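PDB 3K7Y: aspartate aminotransferase from Plasmodium falciparum, which probably catalyses the reversible transfer of an amino group from L-aspartate to 2-oxoglutarate, giving oxaloacetate and L-glutamate, with pyridoxal 5'-phosphate as cofactor. Local coordinates for residues S78-N83 against L300-N305. Residues are numbered along the deposited sequence; the frame is centred on the assembly and turned at random.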
loop_
_atom_site.group_PDB
_atom_site.type_symbol
_atom_site.label_atom_id
_atom_site.label_comp_id
_atom_site.label_asym_id
_atom_site.label_seq_id
_atom_site.Cartn_x
_atom_site.Cartn_y
_atom_site.Cartn_z
ATOM N N SER A 78 -15.567 -6.281 5.158
ATOM C CA SER A 78 -15.361 -7.714 5.107
ATOM C C SER A 78 -16.645 -8.548 4.958
ATOM O O SER A 78 -16.549 -9.744 4.697
ATOM C CB SER A 78 -14.469 -8.204 6.260
ATOM O OG SER A 78 -15.215 -8.464 7.433
ATOM N N THR A 79 -17.830 -7.946 5.118
ATOM C CA THR A 79 -19.081 -8.689 4.845
ATOM C C THR A 79 -19.680 -8.288 3.523
ATOM O O THR A 79 -20.055 -9.150 2.746
ATOM C CB THR A 79 -20.191 -8.626 5.968
ATOM O OG1 THR A 79 -20.631 -7.278 6.168
ATOM C CG2 THR A 79 -19.723 -9.252 7.304
ATOM N N LEU A 80 -19.774 -6.984 3.274
ATOM C CA LEU A 80 -20.278 -6.465 2.003
ATOM C C LEU A 80 -19.515 -7.057 0.827
ATOM O O LEU A 80 -20.109 -7.537 -0.131
ATOM C CB LEU A 80 -20.173 -4.945 1.965
ATOM C CG LEU A 80 -21.287 -4.184 2.662
ATOM C CD1 LEU A 80 -20.814 -2.783 2.940
ATOM C CD2 LEU A 80 -22.556 -4.174 1.820
ATOM N N THR A 81 -18.193 -7.027 0.939
ATOM C CA THR A 81 -17.262 -7.487 -0.084
ATOM C C THR A 81 -17.436 -8.969 -0.385
ATOM O O THR A 81 -17.600 -9.355 -1.536
ATOM C CB THR A 81 -15.810 -7.156 0.356
ATOM O OG1 THR A 81 -15.511 -5.803 -0.002
ATOM C CG2 THR A 81 -14.805 -8.057 -0.286
ATOM N N GLN A 82 -17.429 -9.793 0.655
ATOM C CA GLN A 82 -17.472 -11.225 0.446
ATOM C C GLN A 82 -18.829 -11.705 -0.060
ATOM O O GLN A 82 -18.928 -12.796 -0.621
ATOM C CB GLN A 82 -16.999 -11.995 1.672
ATOM C CG GLN A 82 -17.672 -11.611 2.941
ATOM C CD GLN A 82 -17.248 -12.480 4.110
ATOM O OE1 GLN A 82 -16.204 -13.138 4.065
ATOM N NE2 GLN A 82 -18.059 -12.481 5.177
ATOM N N ASN A 83 -19.867 -10.890 0.102
ATOM C CA ASN A 83 -21.136 -11.172 -0.569
ATOM C C ASN A 83 -20.889 -11.394 -2.067
ATOM O O ASN A 83 -21.368 -12.369 -2.653
ATOM C CB ASN A 83 -22.155 -10.042 -0.351
ATOM C CG ASN A 83 -23.546 -10.398 -0.857
ATOM O OD1 ASN A 83 -24.419 -10.743 -0.067
ATOM N ND2 ASN A 83 -23.753 -10.325 -2.177
ATOM N N LEU A 300 -21.000 2.689 -1.617
ATOM C CA LEU A 300 -21.590 2.146 -2.844
ATOM C C LEU A 300 -22.307 0.830 -2.551
ATOM O O LEU A 300 -23.536 0.739 -2.641
ATOM C CB LEU A 300 -20.522 1.929 -3.933
ATOM C CG LEU A 300 -21.005 1.377 -5.290
ATOM C CD1 LEU A 300 -20.153 1.891 -6.432
ATOM C CD2 LEU A 300 -21.045 -0.152 -5.332
ATOM N N LEU A 301 -21.518 -0.175 -2.180
ATOM C CA LEU A 301 -21.998 -1.533 -2.022
ATOM C C LEU A 301 -23.133 -1.662 -0.997
ATOM O O LEU A 301 -24.019 -2.500 -1.157
ATOM C CB LEU A 301 -20.835 -2.440 -1.652
ATOM C CG LEU A 301 -20.743 -3.724 -2.464
ATOM C CD1 LEU A 301 -19.312 -4.274 -2.381
ATOM C CD2 LEU A 301 -21.799 -4.771 -2.023
ATOM N N ASN A 302 -23.116 -0.821 0.039
ATOM C CA ASN A 302 -24.079 -0.915 1.140
ATOM C C ASN A 302 -25.428 -0.258 0.846
ATOM O O ASN A 302 -26.409 -0.503 1.545
ATOM C CB ASN A 302 -23.474 -0.338 2.419
ATOM C CG ASN A 302 -24.270 -0.687 3.651
ATOM O OD1 ASN A 302 -24.025 -1.703 4.298
ATOM N ND2 ASN A 302 -25.227 0.161 3.989
ATOM N N ASN A 303 -25.472 0.569 -0.192
ATOM C CA ASN A 303 -26.704 1.243 -0.586
ATOM C C ASN A 303 -27.320 0.679 -1.874
ATOM O O ASN A 303 -26.678 0.654 -2.933
ATOM C CB ASN A 303 -26.453 2.737 -0.717
ATOM C CG ASN A 303 -27.380 3.545 0.135
ATOM O OD1 ASN A 303 -26.972 4.093 1.170
ATOM N ND2 ASN A 303 -28.651 3.609 -0.268
ATOM N N GLN A 304 -28.573 0.237 -1.773
ATOM C CA GLN A 304 -29.224 -0.499 -2.853
ATOM C C GLN A 304 -29.294 0.286 -4.144
ATOM O O GLN A 304 -28.887 -0.207 -5.190
ATOM C CB GLN A 304 -30.621 -0.928 -2.440
ATOM C CG GLN A 304 -30.655 -2.053 -1.431
ATOM C CD GLN A 304 -32.027 -2.709 -1.347
ATOM O OE1 GLN A 304 -33.063 -2.033 -1.255
ATOM N NE2 GLN A 304 -32.042 -4.038 -1.392
ATOM N N ASN A 305 -29.801 1.509 -4.056
ATOM C CA ASN A 305 -29.929 2.392 -5.210
ATOM C C ASN A 305 -28.630 2.598 -5.992
ATOM O O ASN A 305 -28.663 2.852 -7.197
ATOM C CB ASN A 305 -30.505 3.744 -4.774
ATOM C CG ASN A 305 -29.636 4.449 -3.735
ATOM O OD1 ASN A 305 -28.796 3.826 -3.070
ATOM N ND2 ASN A 305 -29.844 5.760 -3.589
#
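Leu80 reaches across from helix 75-86 and sets its two methyl groups against Leu301 and Asn302, near the C-terminal end of helix 291-302. Its CG lies anti to its own carbonyl carbon (chi1 -82°), which carries the branched end forward onto the partner segment. CD1 meets the side chain of Asn302, 3.7 Å from Asn302 CB and 3.6 Å from Asn302 OD1. CD2 meets the backbone as well, 3.7 Å from both Asn302 CA and the carbonyl oxygen Leu301 O. Both methyls abut CB and OD1 of Asn302, the two side chains crossing at about a right angle. In Asn302, itself exposed, CG anti to the backbone N (chi1 -167°) goes with OD1 lying against the Leu80 methyls.

Leu301 returns the approach from the other helix. Its CD2 lies 4.0 Å from Leu80 CD2 and also 3.8 Å from the carbonyl oxygen Leu80 O, while CD1 passes more loosely by the backbone of Thr81. The two leucines thus each lay a methyl beside the other's carbonyl oxygen. No hydrogen bond joins the segments; van der Waals contact does, methyl against methyl and methyl against oxygen, buried at Leu301 and open to solvent toward Asn302.

This is helix-to-helix packing on the flank of the mixed sheet in the large, cofactor-binding domain of a fold type I aminotransferase. Thr81, its side chain about 13 Å from the pyridoxal phosphate, turns away from Leu301 to pack on Ala260, His262 and Phe247. Leu300 rests on helix 50-62 through Ser51, Val52 and Ala55. Helix 75-86, packing on edge strand 98-104 and its neighbour 258-264, is thereby joined to the chain just before the long helix 304-335.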